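Local structure of probable L,D-transpeptidase 3 (Mycobacterium tuberculosis, 6D4K) at residues Tyr174-Ser187 against Gly199-Ser212. The protein probably acts as an L,D-transpeptidase that does not form 3->3 peptidoglycan cross-links from tetrapeptide stems but may attach proteins to peptidoglycan. Numbering follows the deposited sequence. Where two conformers were deposited one is given.
Sequences YTVLSKERSVIMDS and GYRLSVDYAVRITS
The carbonyl oxygen of Asp-205 is gripped by two donors from opposite faces of its plane: Arg-181 NE at 3.1 Å and Ser-182 N at 3.0 Å. All three residues lie where a long antiparallel pairing in the L,D-transpeptidase (YkuD) catalytic domain turns a corner. Before it, strand 178-180 runs against 207-209 in the large mixed sheet; beyond it, 183-186 and 201-204 form a two-stranded arm. The corner contains a G1 beta bulge, Ser-182 and Val-183 both facing Val-204.

The side chain of Arg-181, folded back at chi2 (-73°) and chi3 (-50°), grips Asp-205 side-on. While NE takes the carbonyl oxygen, NH2 forms a salt bridge to the syn side of Asp-205 OD1, 3.0 Å away; the other carboxylate oxygen, OD2, is bridged to Arg-241. The same guanidinium lies flat on Tyr-206, planes 17° apart, with its CZ off-centre over the ring. Two bonds in its plane and a ring on one face should fix its rotation.

On the face of the paired strands away from Arg-181 and Tyr-206, Val-183 CG1 packs against Ala-207 CB at 3.6 Å, spanning the bend, and Met-185 SD touches Val-204 CG2 at 3.7 Å. Val-204 touches His-218, the predicted proton donor/acceptor, and Met-185 lies near Cys-236, the predicted nucleophile, to which faropenem's acetyl group becomes covalently bound. Here the paired strands probably form part of the wall of the active site.

Near the end of the arm, Ser-187 N bonds to Tyr-200 O, and Ser-187 CB sits squarely over the Tyr-200 ring in a CH-pi contact, 3.5 Å from its centroid.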
loop_
_atom_site.group_PDB
_atom_site.type_symbol
_atom_site.label_atom_id
_atom_site.label_comp_id
_atom_site.label_asym_id
_atom_site.label_seq_id
_atom_site.Cartn_x
_atom_site.Cartn_y
_atom_site.Cartn_z
ATOM N N TYR A 174 5.138 1.127 -3.370
ATOM C CA TYR A 174 4.059 0.208 -3.030
ATOM C C TYR A 174 2.719 0.911 -3.163
ATOM O O TYR A 174 2.647 2.133 -3.297
ATOM C CB TYR A 174 4.229 -0.293 -1.593
ATOM C CG TYR A 174 5.567 -0.928 -1.326
ATOM C CD1 TYR A 174 5.827 -2.231 -1.724
ATOM C CD2 TYR A 174 6.581 -0.224 -0.685
ATOM C CE1 TYR A 174 7.057 -2.818 -1.487
ATOM C CE2 TYR A 174 7.812 -0.803 -0.442
ATOM C CZ TYR A 174 8.044 -2.101 -0.843
ATOM O OH TYR A 174 9.267 -2.684 -0.604
ATOM N N THR A 175 1.642 0.129 -3.118
ATOM C CA THR A 175 0.312 0.704 -3.060
ATOM C C THR A 175 -0.464 0.014 -1.953
ATOM O O THR A 175 -0.203 -1.143 -1.607
ATOM C CB THR A 175 -0.455 0.601 -4.395
ATOM O OG1 THR A 175 -0.780 -0.767 -4.658
ATOM C CG2 THR A 175 0.367 1.181 -5.564
ATOM N N VAL A 176 -1.427 0.734 -1.391
ATOM C CA VAL A 176 -2.282 0.143 -0.366
ATOM C C VAL A 176 -3.162 -0.932 -0.993
ATOM O O VAL A 176 -3.961 -0.656 -1.896
ATOM C CB VAL A 176 -3.131 1.211 0.329
ATOM C CG1 VAL A 176 -4.137 0.555 1.293
ATOM C CG2 VAL A 176 -2.242 2.202 1.058
ATOM N N LEU A 177 -3.013 -2.168 -0.515
ATOM C CA LEU A 177 -3.784 -3.307 -1.003
ATOM C C LEU A 177 -5.060 -3.543 -0.211
ATOM O O LEU A 177 -6.038 -4.042 -0.771
ATOM C CB LEU A 177 -2.949 -4.586 -0.948
ATOM C CG LEU A 177 -1.649 -4.565 -1.752
ATOM C CD1 LEU A 177 -0.862 -5.849 -1.554
ATOM C CD2 LEU A 177 -1.916 -4.325 -3.233
ATOM N N SER A 178 -5.060 -3.231 1.083
ATOM C CA SER A 178 -6.234 -3.432 1.916
ATOM C C SER A 178 -6.051 -2.650 3.208
ATOM O O SER A 178 -4.938 -2.225 3.546
ATOM C CB SER A 178 -6.455 -4.920 2.222
ATOM O OG SER A 178 -5.428 -5.444 3.050
ATOM N N LYS A 179 -7.165 -2.478 3.922
ATOM C CA LYS A 179 -7.246 -1.817 5.223
ATOM C C LYS A 179 -8.086 -2.717 6.115
ATOM O O LYS A 179 -9.173 -3.142 5.712
ATOM C CB LYS A 179 -7.951 -0.431 5.128
ATOM C CG LYS A 179 -7.096 0.741 4.681
ATOM C CD LYS A 179 -7.969 1.867 4.167
ATOM C CE LYS A 179 -8.989 2.369 5.182
ATOM N NZ LYS A 179 -9.357 3.774 4.847
ATOM N N GLU A 180 -7.612 -2.966 7.333
ATOM C CA GLU A 180 -8.328 -3.848 8.243
ATOM C C GLU A 180 -8.111 -3.410 9.683
ATOM O O GLU A 180 -7.084 -2.827 10.019
ATOM C CB GLU A 180 -7.858 -5.296 8.072
ATOM C CG GLU A 180 -8.991 -6.249 7.794
ATOM C CD GLU A 180 -8.568 -7.693 7.846
ATOM O OE1 GLU A 180 -9.325 -8.500 8.427
ATOM O OE2 GLU A 180 -7.485 -8.019 7.309
ATOM N N ARG A 181 -9.081 -3.736 10.539
ATOM C CA ARG A 181 -9.018 -3.473 11.971
ATOM C C ARG A 181 -8.808 -4.766 12.744
ATOM O O ARG A 181 -9.255 -5.839 12.326
ATOM C CB ARG A 181 -10.313 -2.826 12.459
ATOM C CG ARG A 181 -10.645 -1.512 11.784
ATOM C CD ARG A 181 -9.728 -0.406 12.267
ATOM N NE ARG A 181 -9.660 -0.343 13.724
ATOM C CZ ARG A 181 -10.476 0.383 14.482
ATOM N NH1 ARG A 181 -11.438 1.100 13.922
ATOM N NH2 ARG A 181 -10.338 0.381 15.800
ATOM N N SER A 182 -8.127 -4.643 13.884
ATOM C CA SER A 182 -7.979 -5.729 14.854
ATOM C C SER A 182 -7.562 -7.040 14.191
ATOM O O SER A 182 -8.094 -8.116 14.483
ATOM C CB SER A 182 -9.237 -5.896 15.707
ATOM O OG SER A 182 -9.482 -4.734 16.485
ATOM N N VAL A 183 -6.604 -6.952 13.285
ATOM C CA VAL A 183 -6.155 -8.135 12.564
ATOM C C VAL A 183 -5.022 -8.801 13.337
ATOM O O VAL A 183 -4.175 -8.136 13.947
ATOM C CB VAL A 183 -5.772 -7.803 11.109
ATOM C CG1 VAL A 183 -4.484 -7.010 11.051
ATOM C CG2 VAL A 183 -5.666 -9.078 10.290
ATOM N N ILE A 184 -5.026 -10.126 13.335
ATOM C CA ILE A 184 -3.995 -10.892 14.024
ATOM C C ILE A 184 -2.783 -10.979 13.111
ATOM O O ILE A 184 -2.886 -11.428 11.964
ATOM C CB ILE A 184 -4.502 -12.289 14.405
ATOM C CG1 ILE A 184 -5.652 -12.186 15.410
ATOM C CG2 ILE A 184 -3.364 -13.134 14.967
ATOM C CD1 ILE A 184 -5.285 -11.463 16.686
ATOM N N MET A 185 -1.638 -10.530 13.608
ATOM C CA MET A 185 -0.381 -10.646 12.887
ATOM C C MET A 185 0.510 -11.650 13.603
ATOM O O MET A 185 0.680 -11.587 14.826
ATOM C CB MET A 185 0.309 -9.291 12.717
ATOM C CG MET A 185 -0.248 -8.490 11.549
ATOM S SD MET A 185 0.678 -6.986 11.223
ATOM C CE MET A 185 2.338 -7.469 11.683
ATOM N N ASP A 186 1.056 -12.577 12.828
ATOM C CA ASP A 186 1.739 -13.756 13.319
ATOM C C ASP A 186 3.177 -13.719 12.823
ATOM O O ASP A 186 3.455 -13.237 11.721
ATOM C CB ASP A 186 1.026 -14.985 12.749
ATOM C CG ASP A 186 1.288 -16.228 13.540
ATOM O OD1 ASP A 186 2.430 -16.718 13.472
ATOM O OD2 ASP A 186 0.355 -16.713 14.219
ATOM N N SER A 187 4.099 -14.226 13.643
ATOM C CA SER A 187 5.507 -14.178 13.266
ATOM C C SER A 187 5.852 -15.102 12.104
ATOM O O SER A 187 6.955 -14.993 11.559
ATOM C CB SER A 187 6.401 -14.500 14.462
ATOM O OG SER A 187 6.178 -15.818 14.925
ATOM N N GLY A 199 9.561 -15.595 18.135
ATOM C CA GLY A 199 8.295 -15.397 17.467
ATOM C C GLY A 199 7.375 -14.464 18.227
ATOM O O GLY A 199 7.665 -14.004 19.330
ATOM N N TYR A 200 6.228 -14.191 17.611
ATOM C CA TYR A 200 5.262 -13.272 18.190
ATOM C C TYR A 200 3.891 -13.545 17.593
ATOM O O TYR A 200 3.763 -14.146 16.524
ATOM C CB TYR A 200 5.668 -11.808 17.968
ATOM C CG TYR A 200 5.885 -11.428 16.517
ATOM C CD1 TYR A 200 4.816 -11.088 15.698
ATOM C CD2 TYR A 200 7.161 -11.396 15.972
ATOM C CE1 TYR A 200 5.012 -10.739 14.373
ATOM C CE2 TYR A 200 7.368 -11.048 14.652
ATOM C CZ TYR A 200 6.290 -10.718 13.856
ATOM O OH TYR A 200 6.486 -10.368 12.538
ATOM N N ARG A 201 2.866 -13.098 18.313
ATOM C CA ARG A 201 1.493 -13.099 17.818
ATOM C C ARG A 201 0.820 -11.858 18.380
ATOM O O ARG A 201 0.598 -11.764 19.593
ATOM C CB ARG A 201 0.745 -14.362 18.236
ATOM C CG ARG A 201 -0.718 -14.362 17.848
ATOM C CD ARG A 201 -1.406 -15.629 18.320
ATOM N NE ARG A 201 -2.859 -15.487 18.309
ATOM C CZ ARG A 201 -3.647 -15.925 17.334
ATOM N NH1 ARG A 201 -3.125 -16.544 16.282
ATOM N NH2 ARG A 201 -4.960 -15.749 17.418
ATOM N N LEU A 202 0.502 -10.914 17.502
ATOM C CA LEU A 202 0.009 -9.605 17.884
ATOM C C LEU A 202 -1.387 -9.399 17.324
ATOM O O LEU A 202 -1.743 -9.941 16.274
ATOM C CB LEU A 202 0.909 -8.510 17.302
ATOM C CG LEU A 202 2.406 -8.651 17.564
ATOM C CD1 LEU A 202 3.203 -7.884 16.524
ATOM C CD2 LEU A 202 2.744 -8.175 18.966
ATOM N N SER A 203 -2.179 -8.615 18.043
ATOM C CA SER A 203 -3.416 -8.063 17.517
ATOM C C SER A 203 -3.144 -6.606 17.182
ATOM O O SER A 203 -2.761 -5.825 18.061
ATOM C CB SER A 203 -4.550 -8.173 18.528
ATOM O OG SER A 203 -5.754 -7.687 17.961
ATOM N N VAL A 204 -3.326 -6.250 15.915
ATOM C CA VAL A 204 -2.930 -4.952 15.384
ATOM C C VAL A 204 -4.197 -4.150 15.123
ATOM O O VAL A 204 -5.069 -4.587 14.363
ATOM C CB VAL A 204 -2.087 -5.109 14.111
ATOM C CG1 VAL A 204 -1.828 -3.761 13.484
ATOM C CG2 VAL A 204 -0.775 -5.818 14.438
ATOM N N ASP A 205 -4.282 -2.966 15.735
ATOM C CA ASP A 205 -5.530 -2.207 15.744
ATOM C C ASP A 205 -5.875 -1.676 14.356
ATOM O O ASP A 205 -6.974 -1.920 13.841
ATOM C CB ASP A 205 -5.427 -1.062 16.750
ATOM C CG ASP A 205 -6.778 -0.632 17.284
ATOM O OD1 ASP A 205 -7.808 -0.945 16.647
ATOM O OD2 ASP A 205 -6.806 0.009 18.354
ATOM N N TYR A 206 -4.962 -0.918 13.748
ATOM C CA TYR A 206 -5.141 -0.378 12.409
ATOM C C TYR A 206 -4.057 -0.982 11.533
ATOM O O TYR A 206 -2.880 -0.956 11.903
ATOM C CB TYR A 206 -5.020 1.156 12.407
ATOM C CG TYR A 206 -6.067 1.847 13.242
ATOM C CD1 TYR A 206 -7.278 2.239 12.690
ATOM C CD2 TYR A 206 -5.856 2.086 14.596
ATOM C CE1 TYR A 206 -8.248 2.856 13.455
ATOM C CE2 TYR A 206 -6.822 2.706 15.372
ATOM C CZ TYR A 206 -8.015 3.089 14.797
ATOM O OH TYR A 206 -8.976 3.709 15.570
ATOM N N ALA A 207 -4.446 -1.532 10.385
ATOM C CA ALA A 207 -3.503 -2.263 9.544
ATOM C C ALA A 207 -3.736 -1.910 8.083
ATOM O O ALA A 207 -4.794 -2.224 7.528
ATOM C CB ALA A 207 -3.634 -3.771 9.759
ATOM N N VAL A 208 -2.735 -1.280 7.466
ATOM C CA VAL A 208 -2.765 -0.882 6.061
ATOM C C VAL A 208 -1.781 -1.796 5.338
ATOM O O VAL A 208 -0.565 -1.658 5.503
ATOM C CB VAL A 208 -2.378 0.597 5.894
ATOM C CG1 VAL A 208 -2.455 1.009 4.439
ATOM C CG2 VAL A 208 -3.254 1.494 6.767
ATOM N N ARG A 209 -2.293 -2.760 4.567
ATOM C CA ARG A 209 -1.429 -3.737 3.911
ATOM C C ARG A 209 -0.860 -3.135 2.628
ATOM O O ARG A 209 -1.599 -2.564 1.818
ATOM C CB ARG A 209 -2.224 -4.989 3.557
ATOM C CG ARG A 209 -1.379 -6.039 2.863
ATOM C CD ARG A 209 -2.235 -7.107 2.195
ATOM N NE ARG A 209 -2.974 -7.899 3.166
ATOM C CZ ARG A 209 -2.584 -9.091 3.607
ATOM N NH1 ARG A 209 -1.456 -9.633 3.167
ATOM N NH2 ARG A 209 -3.325 -9.743 4.493
ATOM N N ILE A 210 0.451 -3.267 2.431
ATOM C CA ILE A 210 1.105 -2.711 1.251
ATOM C C ILE A 210 1.832 -3.747 0.404
ATOM O O ILE A 210 2.301 -3.407 -0.691
ATOM C CB ILE A 210 2.033 -1.516 1.580
ATOM C CG1 ILE A 210 3.177 -1.945 2.501
ATOM C CG2 ILE A 210 1.244 -0.375 2.192
ATOM C CD1 ILE A 210 4.183 -0.838 2.781
ATOM N N THR A 211 1.954 -4.995 0.853
ATOM C CA THR A 211 2.443 -6.051 -0.021
ATOM C C THR A 211 1.634 -7.315 0.211
ATOM O O THR A 211 1.080 -7.527 1.292
ATOM C CB THR A 211 3.935 -6.383 0.172
ATOM O OG1 THR A 211 4.127 -7.094 1.403
ATOM C CG2 THR A 211 4.821 -5.126 0.134
ATOM N N SER A 212 1.574 -8.155 -0.825
ATOM C CA SER A 212 0.860 -9.420 -0.704
ATOM C C SER A 212 1.515 -10.344 0.316
ATOM O O SER A 212 0.827 -11.159 0.940
ATOM C CB SER A 212 0.761 -10.106 -2.068
ATOM O OG SER A 212 1.991 -10.035 -2.771
HETATM O O HOH W 1 2.218 -2.803 -3.206
HETATM O O HOH W 2 -4.973 -4.802 5.674
#